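Local coordinates for endoribonuclease ToxN (Pectobacterium atrosepticum, PDB 2XDB), which acts as the toxin of a type III toxin-antitoxin system, an antiviral endoribonuclease that cleaves RNA within AAA(U/G) sequences and is bound by the ToxI RNA antitoxin, at residues S8-Y13 with P91-E96; L71-N74 with E78-L81. All coordinates share one frame; numbering follows the deposited sequence.

Contact 1. Residues S8-Y13 with P91-E96. With SO4 (sulfate ion), chain C.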
loop_
_atom_site.group_PDB
_atom_site.type_symbol
_atom_site.label_atom_id
_atom_site.label_comp_id
_atom_site.label_asym_id
_atom_site.label_seq_id
_atom_site.Cartn_x
_atom_site.Cartn_y
_atom_site.Cartn_z
ATOM N N SER A 8 -0.377 9.713 11.349
ATOM C CA SER A 8 -1.814 9.951 11.254
ATOM C C SER A 8 -2.115 11.337 10.745
ATOM O O SER A 8 -3.036 11.528 9.954
ATOM C CB SER A 8 -2.464 9.780 12.608
ATOM O OG SER A 8 -1.653 8.927 13.385
ATOM N N LYS A 9 -1.336 12.304 11.209
ATOM C CA LYS A 9 -1.548 13.694 10.837
ATOM C C LYS A 9 -1.570 13.815 9.315
ATOM O O LYS A 9 -2.470 14.431 8.749
ATOM C CB LYS A 9 -0.471 14.588 11.461
ATOM C CG LYS A 9 -0.041 14.132 12.856
ATOM C CD LYS A 9 0.816 12.850 12.779
ATOM C CE LYS A 9 0.767 12.010 14.062
ATOM N NZ LYS A 9 1.688 10.836 13.990
ATOM N N TYR A 10 -0.589 13.191 8.665
ATOM C CA TYR A 10 -0.510 13.163 7.211
ATOM C C TYR A 10 -1.705 12.448 6.577
ATOM O O TYR A 10 -2.311 12.956 5.635
ATOM C CB TYR A 10 0.795 12.506 6.756
ATOM C CG TYR A 10 1.038 12.630 5.273
ATOM C CD1 TYR A 10 1.349 13.852 4.705
ATOM C CD2 TYR A 10 0.954 11.527 4.440
ATOM C CE1 TYR A 10 1.569 13.970 3.351
ATOM C CE2 TYR A 10 1.181 11.635 3.084
ATOM C CZ TYR A 10 1.480 12.855 2.544
ATOM O OH TYR A 10 1.700 12.972 1.194
ATOM N N ILE A 11 -2.049 11.269 7.080
ATOM C CA ILE A 11 -3.218 10.566 6.571
ATOM C C ILE A 11 -4.474 11.433 6.720
ATOM O O ILE A 11 -5.288 11.540 5.795
ATOM C CB ILE A 11 -3.452 9.251 7.302
ATOM C CG1 ILE A 11 -2.352 8.246 6.976
ATOM C CG2 ILE A 11 -4.797 8.674 6.911
ATOM C CD1 ILE A 11 -2.413 7.699 5.577
ATOM N N GLU A 12 -4.637 12.053 7.884
ATOM C CA GLU A 12 -5.810 12.881 8.110
ATOM C C GLU A 12 -5.823 14.034 7.111
ATOM O O GLU A 12 -6.870 14.410 6.586
ATOM C CB GLU A 12 -5.867 13.400 9.551
ATOM C CG GLU A 12 -5.914 12.308 10.629
ATOM C CD GLU A 12 -7.072 11.323 10.453
ATOM O OE1 GLU A 12 -6.883 10.122 10.756
ATOM O OE2 GLU A 12 -8.168 11.746 10.017
ATOM N N TYR A 13 -4.658 14.593 6.832
ATOM C CA TYR A 13 -4.605 15.714 5.907
ATOM C C TYR A 13 -5.054 15.265 4.513
ATOM O O TYR A 13 -6.008 15.810 3.965
ATOM C CB TYR A 13 -3.219 16.358 5.919
ATOM C CG TYR A 13 -2.968 17.329 4.800
ATOM C CD1 TYR A 13 -3.622 18.548 4.757
ATOM C CD2 TYR A 13 -2.057 17.032 3.788
ATOM C CE1 TYR A 13 -3.387 19.447 3.736
ATOM C CE2 TYR A 13 -1.817 17.917 2.767
ATOM C CZ TYR A 13 -2.488 19.125 2.749
ATOM O OH TYR A 13 -2.254 20.015 1.733
ATOM N N PRO A 91 0.602 9.336 -2.529
ATOM C CA PRO A 91 1.933 9.930 -2.615
ATOM C C PRO A 91 2.361 10.277 -1.198
ATOM O O PRO A 91 1.496 10.605 -0.393
ATOM C CB PRO A 91 1.689 11.195 -3.420
ATOM C CG PRO A 91 0.265 11.560 -3.117
ATOM C CD PRO A 91 -0.466 10.275 -2.910
ATOM N N ILE A 92 3.646 10.173 -0.879
ATOM C CA ILE A 92 4.089 10.441 0.486
ATOM C C ILE A 92 5.188 11.487 0.561
ATOM O O ILE A 92 5.884 11.754 -0.411
ATOM C CB ILE A 92 4.582 9.169 1.196
ATOM C CG1 ILE A 92 5.766 8.554 0.447
ATOM C CG2 ILE A 92 3.459 8.167 1.315
ATOM C CD1 ILE A 92 7.108 9.001 0.968
ATOM N N ILE A 93 5.313 12.077 1.738
ATOM C CA ILE A 93 6.407 12.962 2.098
ATOM C C ILE A 93 7.340 12.146 2.996
ATOM O O ILE A 93 6.883 11.494 3.936
ATOM C CB ILE A 93 5.856 14.132 2.913
ATOM C CG1 ILE A 93 4.931 14.981 2.061
ATOM C CG2 ILE A 93 6.962 14.982 3.460
ATOM C CD1 ILE A 93 4.225 16.048 2.866
ATOM N N GLU A 94 8.641 12.169 2.733
ATOM C CA GLU A 94 9.543 11.275 3.479
ATOM C C GLU A 94 9.527 11.474 4.997
ATOM O O GLU A 94 9.623 10.507 5.745
ATOM C CB GLU A 94 10.969 11.334 2.934
ATOM C CG GLU A 94 11.006 11.220 1.424
ATOM C CD GLU A 94 12.125 10.342 0.905
ATOM O OE1 GLU A 94 12.634 9.480 1.659
ATOM O OE2 GLU A 94 12.477 10.509 -0.281
ATOM N N ALA A 95 9.393 12.717 5.445
ATOM C CA ALA A 95 9.339 13.004 6.876
ATOM C C ALA A 95 8.081 12.490 7.567
ATOM O O ALA A 95 8.067 12.375 8.786
ATOM C CB ALA A 95 9.491 14.496 7.136
ATOM N N GLU A 96 7.019 12.210 6.811
ATOM C CA GLU A 96 5.778 11.739 7.423
ATOM C C GLU A 96 5.653 10.214 7.363
ATOM O O GLU A 96 4.606 9.633 7.673
ATOM C CB GLU A 96 4.576 12.396 6.762
ATOM C CG GLU A 96 4.553 13.903 6.890
ATOM C CD GLU A 96 4.844 14.381 8.296
ATOM O OE1 GLU A 96 5.557 15.398 8.440
ATOM O OE2 GLU A 96 4.366 13.746 9.255
HETATM S S SO4 C . 10.768 14.237 0.164
HETATM O O1 SO4 C . 10.896 15.500 -0.556
HETATM O O2 SO4 C . 11.917 13.399 -0.160
HETATM O O3 SO4 C . 10.736 14.492 1.603
HETATM O O4 SO4 C . 9.536 13.564 -0.244
#

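Contact 2. Residues L71-N74 with E78-L81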
loop_
_atom_site.group_PDB
_atom_site.type_symbol
_atom_site.label_atom_id
_atom_site.label_comp_id
_atom_site.label_asym_id
_atom_site.label_seq_id
_atom_site.Cartn_x
_atom_site.Cartn_y
_atom_site.Cartn_z
ATOM N N LEU A 71 -1.243 -11.568 -2.055
ATOM C CA LEU A 71 -0.026 -12.110 -1.458
ATOM C C LEU A 71 -0.252 -13.539 -0.979
ATOM O O LEU A 71 -1.308 -13.857 -0.440
ATOM C CB LEU A 71 0.381 -11.258 -0.254
ATOM C CG LEU A 71 1.267 -10.034 -0.493
ATOM C CD1 LEU A 71 1.202 -9.588 -1.927
ATOM C CD2 LEU A 71 0.902 -8.898 0.444
ATOM N N HIS A 72 0.734 -14.404 -1.168
ATOM C CA HIS A 72 0.739 -15.704 -0.498
ATOM C C HIS A 72 2.181 -16.189 -0.351
ATOM O O HIS A 72 3.092 -15.625 -0.957
ATOM C CB HIS A 72 -0.106 -16.722 -1.259
ATOM C CG HIS A 72 0.431 -17.066 -2.609
ATOM N ND1 HIS A 72 -0.034 -16.479 -3.764
ATOM C CD2 HIS A 72 1.397 -17.938 -2.992
ATOM C CE1 HIS A 72 0.624 -16.972 -4.803
ATOM N NE2 HIS A 72 1.499 -17.857 -4.360
ATOM N N GLU A 73 2.405 -17.211 0.464
ATOM C CA GLU A 73 3.760 -17.715 0.651
ATOM C C GLU A 73 4.353 -18.327 -0.633
ATOM O O GLU A 73 3.681 -19.095 -1.324
ATOM C CB GLU A 73 3.799 -18.733 1.792
ATOM C CG GLU A 73 5.097 -19.515 1.819
ATOM C CD GLU A 73 5.228 -20.429 3.012
ATOM O OE1 GLU A 73 4.202 -20.692 3.684
ATOM O OE2 GLU A 73 6.368 -20.888 3.261
ATOM N N ASN A 74 5.607 -17.988 -0.951
ATOM C CA ASN A 74 6.310 -18.582 -2.101
ATOM C C ASN A 74 6.148 -20.096 -2.115
ATOM O O ASN A 74 6.508 -20.784 -1.148
ATOM C CB ASN A 74 7.812 -18.272 -2.073
ATOM C CG ASN A 74 8.143 -16.810 -2.398
ATOM O OD1 ASN A 74 8.671 -16.507 -3.466
ATOM N ND2 ASN A 74 7.874 -15.915 -1.458
ATOM N N GLU A 78 -1.808 -22.089 -0.650
ATOM C CA GLU A 78 -2.919 -22.161 0.294
ATOM C C GLU A 78 -2.664 -21.305 1.531
ATOM O O GLU A 78 -3.542 -21.132 2.368
ATOM C CB GLU A 78 -3.253 -23.613 0.676
ATOM C CG GLU A 78 -2.250 -24.290 1.596
ATOM C CD GLU A 78 -0.969 -24.722 0.887
ATOM O OE1 GLU A 78 -0.749 -24.341 -0.289
ATOM O OE2 GLU A 78 -0.176 -25.452 1.521
ATOM N N ASN A 79 -1.458 -20.766 1.639
ATOM C CA ASN A 79 -1.153 -19.852 2.718
ATOM C C ASN A 79 -1.316 -18.423 2.238
ATOM O O ASN A 79 -0.336 -17.732 1.964
ATOM C CB ASN A 79 0.260 -20.079 3.237
ATOM C CG ASN A 79 0.491 -19.428 4.581
ATOM O OD1 ASN A 79 -0.451 -18.956 5.222
ATOM N ND2 ASN A 79 1.746 -19.398 5.019
ATOM N N GLN A 80 -2.570 -17.991 2.132
ATOM C CA GLN A 80 -2.900 -16.634 1.714
ATOM C C GLN A 80 -2.480 -15.587 2.757
ATOM O O GLN A 80 -2.674 -15.765 3.962
ATOM C CB GLN A 80 -4.395 -16.528 1.421
ATOM C CG GLN A 80 -4.841 -17.320 0.215
ATOM C CD GLN A 80 -4.251 -16.778 -1.070
ATOM O OE1 GLN A 80 -4.197 -15.561 -1.279
ATOM N NE2 GLN A 80 -3.805 -17.676 -1.942
ATOM N N LEU A 81 -1.907 -14.491 2.284
ATOM C CA LEU A 81 -1.332 -13.496 3.170
ATOM C C LEU A 81 -1.887 -12.114 2.863
ATOM O O LEU A 81 -1.154 -11.119 2.907
ATOM C CB LEU A 81 0.181 -13.472 2.989
ATOM C CG LEU A 81 1.085 -14.417 3.772
ATOM C CD1 LEU A 81 0.298 -15.507 4.462
ATOM C CD2 LEU A 81 2.126 -14.992 2.851
#

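Contact 1. Residues S8-Y13 with P91-E96
The phenol oxygen of Tyr10 donates a hydrogen bond to the carbonyl at the end of strand 80-91, with Tyr10 OH 2.9 Å from Pro91 O. This bond pins the first turn of helix 8-17 to the start of the link to strand 97-99 of the antiparallel sheet, in a toxin whose family belongs to the SH3 clan. Pro91 O lies at the ring edge, near the ring plane, yet the hydroxyl approaches from above the carbonyl plane, 41° out of it, and not along a lone pair. Tyr10 directs its ring across the gap because CG stands opposite the backbone N (chi1 -171°), which carries the aromatic group off the helix towards the loop.

Nearer the helix, aliphatic carbons approach the ring obliquely. Ile93 brings up the end of its chain, CD1 reaching 3.4 Å from Tyr10 CE1. Glu96 contributes its CB and CG methylenes, its CB lying 3.8 Å from Tyr10 CG, while its carboxylate turns to Ser7, where OE2 takes a hydrogen bond. Phe160 meets the tyrosine ring edge-to-face. The tyrosine is buried, and Pro91 O gives its hydroxyl a backbone acceptor.

Between these residues the loop makes a short 3-10 turn, closed by the bond from Glu96 N to Ile93 O at 3.0 Å. The Glu94 side chain leaves this turn to form a salt bridge with Lys46 of strand 45-52. A sulfate, probably from the crystallisation liquor, sits nearby, held weakly by Glu94 N at 3.3 Å from sulfate O3 and 3.4 Å from sulfate O4.

Contact 2. Residues L71-N74 with E78-L81
Glu73 and Asn79 each place CG trans to their own backbone N (chi1 167° and -164°), and the glutamate continues fully extended, so its carboxylate meets the asparagine amide across the gap between the two segments. Asn79 ND2 lies 3.1 Å from Glu73 OE1 in a nearly straight bond, 168° at the hydrogen. The acceptor stays in the amide plane but is reached on the anti side of the carboxylate and somewhat out of its plane. Glu73 OE2 is salt-bridged to Lys116 of helix 109-123, so the carboxylate links the asparagine to the helix.

Next to this bond the backbones pair antiparallel. His72 and Gln80 form a non-hydrogen-bonded pair flanked by Glu73 N to Asn79 O at 3.2 Å and Leu81 N to Leu71 O at 2.9 Å. The Gln80 chain bends back until NE2 is 3.9 Å from His72 CB, and its amide donates to Pro77 O. The imidazole leads away from segment 78-81 and meets the ring of Phe120; the nearest atom of the His72 side chain is about 4 Å from a bound cobalt(II) ion. Leu71 and Leu81, both buried, meet through their CB atoms, 3.9 Å apart. The arrangement is that of a beta hairpin, here formed by strands 69-73 and 80-91 at one margin of the antiparallel sheet.

In the fold
From the N terminus the chain lays down strand 3-6 and enters helix 8-17, whose residues 8-13 form the first half of contact 1. It then builds strands 35-42 and 45-52 and reaches the hairpin of strands 69-73 and 80-91, where contact 2 closes a short loop. Strand 80-91 leads back to segment 91-96, which closes the much longer loop of contact 1 before strand 97-99 pairs beside strand 3-6. Contact 2 is therefore nested inside contact 1. The two lie on opposite sides of the chain's centre, their nearest atoms about 17 Å apart, with contact 1 tying a helix to a loop and contact 2 joining two strands.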